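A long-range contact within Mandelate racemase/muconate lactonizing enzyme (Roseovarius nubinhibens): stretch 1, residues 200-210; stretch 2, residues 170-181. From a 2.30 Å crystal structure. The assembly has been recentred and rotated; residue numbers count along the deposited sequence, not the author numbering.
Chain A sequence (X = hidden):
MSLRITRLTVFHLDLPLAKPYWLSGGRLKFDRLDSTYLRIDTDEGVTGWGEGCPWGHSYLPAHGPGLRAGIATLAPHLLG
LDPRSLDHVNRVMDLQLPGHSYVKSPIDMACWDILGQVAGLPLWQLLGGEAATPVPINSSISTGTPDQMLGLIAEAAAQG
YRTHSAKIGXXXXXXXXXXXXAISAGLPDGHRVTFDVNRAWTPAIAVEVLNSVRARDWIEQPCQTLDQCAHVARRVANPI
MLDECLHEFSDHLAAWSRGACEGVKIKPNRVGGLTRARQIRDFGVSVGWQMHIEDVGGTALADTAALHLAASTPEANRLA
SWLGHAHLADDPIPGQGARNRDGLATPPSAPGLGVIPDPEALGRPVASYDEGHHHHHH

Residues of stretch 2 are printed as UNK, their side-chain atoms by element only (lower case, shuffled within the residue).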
ATOM      1  N   ALA A 200      26.292  13.489   2.336  1.00 35.49           N
ATOM      2  CA  ALA A 200      27.545  12.811   2.003  1.00 39.64           C
ATOM      3  C   ALA A 200      27.462  11.279   2.019  1.00 40.59           C
ATOM      4  O   ALA A 200      28.380  10.606   1.555  1.00 48.69           O
ATOM      5  CB  ALA A 200      28.671  13.296   2.908  1.00 39.88           C
ATOM      6  N   TRP A 201      26.371  10.732   2.551  1.00 37.67           N
ATOM      7  CA  TRP A 201      26.163   9.289   2.564  1.00 31.84           C
ATOM      8  C   TRP A 201      25.325   8.795   1.384  1.00 35.93           C
ATOM      9  O   TRP A 201      24.476   9.519   0.856  1.00 37.74           O
ATOM     10  CB  TRP A 201      25.534   8.851   3.886  1.00 32.22           C
ATOM     11  CG  TRP A 201      26.454   8.956   5.063  1.00 29.31           C
ATOM     12  CD1 TRP A 201      27.822   9.039   5.036  1.00 32.90           C
ATOM     13  CD2 TRP A 201      26.078   8.977   6.448  1.00 31.91           C
ATOM     14  NE1 TRP A 201      28.316   9.113   6.320  1.00 39.40           N
ATOM     15  CE2 TRP A 201      27.268   9.081   7.203  1.00 29.14           C
ATOM     16  CE3 TRP A 201      24.850   8.933   7.123  1.00 35.73           C
ATOM     17  CZ2 TRP A 201      27.264   9.132   8.598  1.00 29.78           C
ATOM     18  CZ3 TRP A 201      24.849   8.974   8.510  1.00 33.08           C
ATOM     19  CH2 TRP A 201      26.048   9.081   9.231  1.00 30.58           C
ATOM     20  N   THR A 202      25.592   7.565   0.959  1.00 36.67           N
ATOM     21  CA  THR A 202      24.607   6.760   0.227  1.00 32.93           C
ATOM     22  C   THR A 202      23.783   5.990   1.268  1.00 28.70           C
ATOM     23  O   THR A 202      24.213   5.893   2.427  1.00 24.96           O
ATOM     24  CB  THR A 202      25.303   5.779  -0.745  1.00 37.00           C
ATOM     25  OG1 THR A 202      26.373   5.106  -0.068  1.00 37.23           O
ATOM     26  CG2 THR A 202      25.829   6.518  -1.983  1.00 31.14           C
ATOM     27  N   PRO A 203      22.588   5.475   0.887  1.00 28.01           N
ATOM     28  CA  PRO A 203      21.800   4.663   1.829  1.00 27.81           C
ATOM     29  C   PRO A 203      22.566   3.537   2.527  1.00 26.58           C
ATOM     30  O   PRO A 203      22.360   3.317   3.717  1.00 27.15           O
ATOM     31  CB  PRO A 203      20.685   4.091   0.951  1.00 28.88           C
ATOM     32  CG  PRO A 203      20.492   5.110  -0.096  1.00 23.65           C
ATOM     33  CD  PRO A 203      21.872   5.643  -0.394  1.00 25.43           C
ATOM     34  N   ALA A 204      23.458   2.868   1.796  1.00 27.19           N
ATOM     35  CA  ALA A 204      24.280   1.775   2.325  1.00 26.97           C
ATOM     36  C   ALA A 204      25.174   2.182   3.493  1.00 25.20           C
ATOM     37  O   ALA A 204      25.243   1.480   4.505  1.00 31.89           O
ATOM     38  CB  ALA A 204      25.127   1.201   1.218  1.00 25.32           C
ATOM     39  N   ILE A 205      25.862   3.309   3.342  1.00 27.00           N
ATOM     40  CA  ILE A 205      26.758   3.820   4.380  1.00 28.70           C
ATOM     41  C   ILE A 205      25.948   4.292   5.584  1.00 26.62           C
ATOM     42  O   ILE A 205      26.286   3.963   6.715  1.00 26.24           O
ATOM     43  CB  ILE A 205      27.700   4.943   3.845  1.00 32.46           C
ATOM     44  CG1 ILE A 205      28.656   4.379   2.788  1.00 39.53           C
ATOM     45  CG2 ILE A 205      28.525   5.552   4.975  1.00 31.90           C
ATOM     46  CD1 ILE A 205      29.179   5.420   1.797  1.00 48.49           C
ATOM     47  N   ALA A 206      24.862   5.025   5.329  1.00 23.61           N
ATOM     48  CA  ALA A 206      23.938   5.461   6.388  1.00 22.71           C
ATOM     49  C   ALA A 206      23.412   4.311   7.249  1.00 24.88           C
ATOM     50  O   ALA A 206      23.480   4.375   8.477  1.00 21.22           O
ATOM     51  CB  ALA A 206      22.785   6.244   5.798  1.00 22.17           C
ATOM     52  N   VAL A 207      22.913   3.262   6.599  1.00 25.41           N
ATOM     53  CA  VAL A 207      22.417   2.069   7.293  1.00 28.03           C
ATOM     54  C   VAL A 207      23.523   1.416   8.133  1.00 29.74           C
ATOM     55  O   VAL A 207      23.295   1.065   9.289  1.00 35.99           O
ATOM     56  CB  VAL A 207      21.755   1.071   6.299  1.00 28.24           C
ATOM     57  CG1 VAL A 207      21.491  -0.283   6.945  1.00 32.50           C
ATOM     58  CG2 VAL A 207      20.450   1.652   5.766  1.00 21.36           C
ATOM     59  N   GLU A 208      24.723   1.309   7.566  1.00 30.56           N
ATOM     60  CA  GLU A 208      25.866   0.705   8.255  1.00 35.00           C
ATOM     61  C   GLU A 208      26.355   1.481   9.478  1.00 31.32           C
ATOM     62  O   GLU A 208      26.525   0.885  10.539  1.00 32.39           O
ATOM     63  CB  GLU A 208      27.027   0.428   7.291  1.00 32.92           C
ATOM     64  CG  GLU A 208      28.258  -0.186   7.960  1.00 37.73           C
ATOM     65  CD  GLU A 208      29.507  -0.145   7.092  1.00 49.48           C
ATOM     66  OE1 GLU A 208      29.498   0.549   6.049  1.00 54.95           O
ATOM     67  OE2 GLU A 208      30.507  -0.805   7.460  1.00 51.52           O
ATOM     68  N   VAL A 209      26.583   2.790   9.349  1.00 30.40           N
ATOM     69  CA  VAL A 209      26.975   3.570  10.528  1.00 28.67           C
ATOM     70  C   VAL A 209      25.898   3.737  11.604  1.00 27.27           C
ATOM     71  O   VAL A 209      26.190   3.579  12.786  1.00 24.85           O
ATOM     72  CB  VAL A 209      27.860   4.854  10.261  1.00 33.80           C
ATOM     73  CG1 VAL A 209      28.287   5.009   8.808  1.00 27.80           C
ATOM     74  CG2 VAL A 209      27.241   6.125  10.817  1.00 25.42           C
ATOM     75  N   LEU A 210      24.657   4.009  11.198  1.00 27.17           N
ATOM     76  CA  LEU A 210      23.579   4.269  12.159  1.00 25.89           C
ATOM     77  C   LEU A 210      23.100   3.023  12.886  1.00 25.67           C
ATOM     78  O   LEU A 210      22.616   3.116  14.004  1.00 32.53           O
ATOM     79  CB  LEU A 210      22.407   5.016  11.520  1.00 27.27           C
ATOM     80  CG  LEU A 210      22.682   6.439  11.023  1.00 27.40           C
ATOM     81  CD1 LEU A 210      21.443   7.052  10.394  1.00 25.88           C
ATOM     82  CD2 LEU A 210      23.192   7.311  12.154  1.00 32.24           C
ATOM     83  N   UNK A 170      31.339  11.650   4.620  1.00 70.65           N
ATOM     84  CA  UNK A 170      32.421  10.948   3.930  1.00 75.65           C
ATOM     85  C   UNK A 170      32.149   9.457   3.852  1.00 79.54           C
ATOM     86  O   UNK A 170      31.357   8.921   4.632  1.00 80.23           O
ATOM     87  N   UNK A 171      32.814   8.782   2.916  1.00 83.86           N
ATOM     88  CA  UNK A 171      32.533   7.371   2.627  1.00 85.89           C
ATOM     89  C   UNK A 171      33.414   6.378   3.404  1.00 84.53           C
ATOM     90  O   UNK A 171      33.478   5.193   3.057  1.00 85.06           O
ATOM     91  o   UNK A 171      33.742   7.642   0.515  1.00 88.76           O
ATOM     92  c   UNK A 171      32.578   7.095   1.115  1.00 87.29           C
ATOM     93  N   UNK A 172      34.082   6.867   4.451  1.00 82.79           N
ATOM     94  CA  UNK A 172      34.716   6.013   5.459  1.00 80.15           C
ATOM     95  C   UNK A 172      33.820   5.870   6.701  1.00 75.61           C
ATOM     96  O   UNK A 172      33.730   6.800   7.509  1.00 76.21           O
ATOM     97  o   UNK A 172      36.810   5.125   7.617  1.00 92.00           O
ATOM     98  c   UNK A 172      37.012   5.521   6.448  1.00 88.99           C
ATOM     99  c   UNK A 172      36.088   6.577   5.853  1.00 82.37           C
ATOM    100  o   UNK A 172      37.952   5.095   5.745  1.00 93.99           O
ATOM    101  N   UNK A 173      33.152   4.705   6.849  1.00 69.59           N
ATOM    102  CA  UNK A 173      32.153   4.487   7.898  1.00 63.58           C
ATOM    103  C   UNK A 173      32.748   4.421   9.302  1.00 59.49           C
ATOM    104  O   UNK A 173      32.131   4.915  10.246  1.00 58.90           O
ATOM    105  c   UNK A 173      31.532   3.132   7.522  1.00 61.69           C
ATOM    106  c   UNK A 173      33.296   3.510   6.000  1.00 68.75           C
ATOM    107  c   UNK A 173      31.954   2.881   6.115  1.00 64.66           C
ATOM    108  N   UNK A 174      33.938   3.834   9.426  1.00 56.21           N
ATOM    109  CA  UNK A 174      34.548   3.545  10.726  1.00 55.11           C
ATOM    110  C   UNK A 174      34.946   4.795  11.516  1.00 55.39           C
ATOM    111  O   UNK A 174      34.878   4.798  12.749  1.00 54.65           O
ATOM    112  c   UNK A 174      35.743   2.617  10.559  1.00 56.53           C
ATOM    113  N   UNK A 175      35.348   5.850  10.808  1.00 54.32           N
ATOM    114  CA  UNK A 175      35.650   7.130  11.449  1.00 56.69           C
ATOM    115  C   UNK A 175      34.412   7.944  11.827  1.00 52.00           C
ATOM    116  O   UNK A 175      34.444   8.691  12.804  1.00 48.53           O
ATOM    117  c   UNK A 175      36.217   8.347   9.222  1.00 67.16           C
ATOM    118  o   UNK A 175      38.484   8.514   8.422  1.00 75.58           O
ATOM    119  c   UNK A 175      36.657   7.963  10.638  1.00 57.78           C
ATOM    120  c   UNK A 175      37.340   8.974   8.394  1.00 69.77           C
ATOM    121  n   UNK A 175      37.009  10.025   7.647  1.00 71.85           N
ATOM    122  N   UNK A 176      33.326   7.793  11.067  1.00 48.75           N
ATOM    123  CA  UNK A 176      32.029   8.372  11.439  1.00 47.13           C
ATOM    124  C   UNK A 176      31.423   7.727  12.687  1.00 42.96           C
ATOM    125  O   UNK A 176      30.856   8.426  13.527  1.00 40.86           O
ATOM    126  c   UNK A 176      31.194   9.482   9.298  1.00 55.43           C
ATOM    127  c   UNK A 176      31.032   8.320  10.275  1.00 45.41           C
ATOM    128  o   UNK A 176      30.792   9.317   8.124  1.00 58.08           O
ATOM    129  o   UNK A 176      31.707  10.557   9.695  1.00 51.72           O
ATOM    130  N   UNK A 177      31.558   6.403  12.805  1.00 40.55           N
ATOM    131  CA  UNK A 177      31.132   5.668  14.001  1.00 36.59           C
ATOM    132  C   UNK A 177      31.877   6.167  15.244  1.00 44.24           C
ATOM    133  O   UNK A 177      31.253   6.460  16.270  1.00 47.27           O
ATOM    134  c   UNK A 177      30.277   3.606  12.795  1.00 29.91           C
ATOM    135  c   UNK A 177      31.287   4.124  13.821  1.00 34.48           C
ATOM    136  c   UNK A 177      30.735   2.395  11.995  1.00 34.04           C
ATOM    137  c   UNK A 177      31.055   3.384  15.138  1.00 29.71           C
ATOM    138  N   UNK A 178      33.200   6.302  15.131  1.00 47.64           N
ATOM    139  CA  UNK A 178      34.042   6.797  16.231  1.00 46.32           C
ATOM    140  C   UNK A 178      33.794   8.265  16.588  1.00 44.46           C
ATOM    141  O   UNK A 178      33.912   8.644  17.753  1.00 46.26           O
ATOM    142  c   UNK A 178      35.515   6.567  15.923  1.00 45.62           C
ATOM    143  N   UNK A 179      33.455   9.076  15.586  1.00 42.23           N
ATOM    144  CA  UNK A 179      33.021  10.458  15.797  1.00 43.24           C
ATOM    145  C   UNK A 179      31.703  10.540  16.561  1.00 44.12           C
ATOM    146  O   UNK A 179      31.607  11.243  17.569  1.00 45.18           O
ATOM    147  c   UNK A 179      35.336  12.218  10.442  1.00 65.95           C
ATOM    148  c   UNK A 179      34.143  11.800  13.931  1.00 46.72           C
ATOM    149  c   UNK A 179      32.867  11.187  14.463  1.00 46.47           C
ATOM    150  n   UNK A 179      34.256  12.182   9.670  1.00 72.00           N
ATOM    151  n   UNK A 179      35.223  12.243  11.767  1.00 59.34           N
ATOM    152  n   UNK A 179      36.538  12.233   9.886  1.00 70.94           N
ATOM    153  c   UNK A 179      33.957  12.230  12.492  1.00 45.71           C
ATOM    154  N   UNK A 180      30.696   9.822  16.070  1.00 42.03           N
ATOM    155  CA  UNK A 180      29.362   9.843  16.656  1.00 37.88           C
ATOM    156  C   UNK A 180      29.394   9.378  18.115  1.00 40.39           C
ATOM    157  O   UNK A 180      28.841  10.046  18.988  1.00 40.76           O
ATOM    158  c   UNK A 180      27.971   9.781  14.528  1.00 33.16           C
ATOM    159  c   UNK A 180      27.438   8.893  13.424  1.00 31.62           C
ATOM    160  c   UNK A 180      27.081   8.734  16.588  1.00 34.87           C
ATOM    161  c   UNK A 180      28.346   9.020  15.806  1.00 37.10           C
ATOM    162  N   UNK A 181      30.078   8.264  18.376  1.00 44.85           N
ATOM    163  CA  UNK A 181      30.081   7.663  19.711  1.00 50.46           C
ATOM    164  C   UNK A 181      30.861   8.462  20.757  1.00 51.44           C
ATOM    165  O   UNK A 181      30.522   8.422  21.938  1.00 54.38           O
ATOM    166  o   UNK A 181      27.644   5.560  20.228  1.00 57.43           O
ATOM    167  c   UNK A 181      28.442   4.741  19.718  1.00 61.93           C
ATOM    168  o   UNK A 181      28.289   3.503  19.821  1.00 61.98           O
ATOM    169  c   UNK A 181      29.637   5.252  18.912  1.00 54.99           C
ATOM    170  c   UNK A 181      30.555   6.205  19.676  1.00 50.58           C
TER

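At position 170 there are backbone atoms alone, with phi/psi of 106/160, and its N lies 3.6 Å from Ala-200 CB. A CB here would jam against the carbonyl O of the preceding residue, which calls for glycine: this is Gly-170.

Position 171 carries one carbon and then one oxygen, and the carbon rests 3.9 Å from Ile-205 CD1. This is Ser-171, whose small polar group suits an exposed, poorly ordered loop.

At position 172 two carbons end in two oxygens, and nothing of stretch 1 is touched. This is Asp-172, its CA-to-CB bond directed away from the contact; a charged carboxylate is at ease in this partly exposed place.

Three carbons at position 173 close a ring onto the backbone N. The CB is 4.0 Å from Val-209 CG1, and another ring carbon is 3.4 Å from Glu-208 OE1. This is Pro-173, whose compact apolar ring packs well against Val-209.

Position 174 has a single carbon facing away, hence Ala-174, a small residue on the exposed side of the helix. Position 175 has three carbons, the last bearing one oxygen and one nitrogen; this is Gln-175, a polar chain out of reach of stretch 1.

Position 176 has two carbons, the second carrying two oxygens; its CA-to-CB bond points toward stretch 1, and one oxygen lies 3.1 Å from Trp-201 NE1. This is Asp-176, whose short carboxylate accepts a hydrogen bond from the indole, from Trp-201 NE1 to Asp-176 OD2, at 148°.

Position 177 shows four carbons, forked at the first, with one arm two carbons long; a branch carbon lies 3.7 Å from Val-209 CB. This is Ile-177, and the atom is CG1, in an apolar contact between branched side chains.

One carbon, out of reach, makes position 178 Ala-178, a single methyl tolerated at an exposed site. Position 179 has three carbons, a nitrogen, and a carbon with two more nitrogens: Arg-179. It misses stretch 1, but Arg-179 NH1 forms a salt bridge with Asp-176 OD1 at 3.0 Å, whose hydrogen bond is weak.

Position 180 repeats the forked four-carbon pattern, and one carbon reaches Val-209 CG2 at 3.8 Å and Trp-201 CH2 at 4.4 Å, the latter at the ring edge. This is Ile-180, the atom is CD1, and its apolar arm suits this buried place. Position 181, three carbons ending in two oxygens, is Glu-181, out of reach; its carboxylate oxygens are hydrogen-bonded elsewhere in the structure.

The helices cross at -43°, their axes 9.5 Å apart at closest approach. Val-209 packs among Pro-173, Ile-177 and Ile-180, residues spaced by four and three, so that they recur along one side of the helix. The indole hydrogen bond adds direction to this apolar packing, and Asp-176 joins it to the salt bridge with Arg-179.

Stretch 2, residues 170-181: GSDPAQDIARIE
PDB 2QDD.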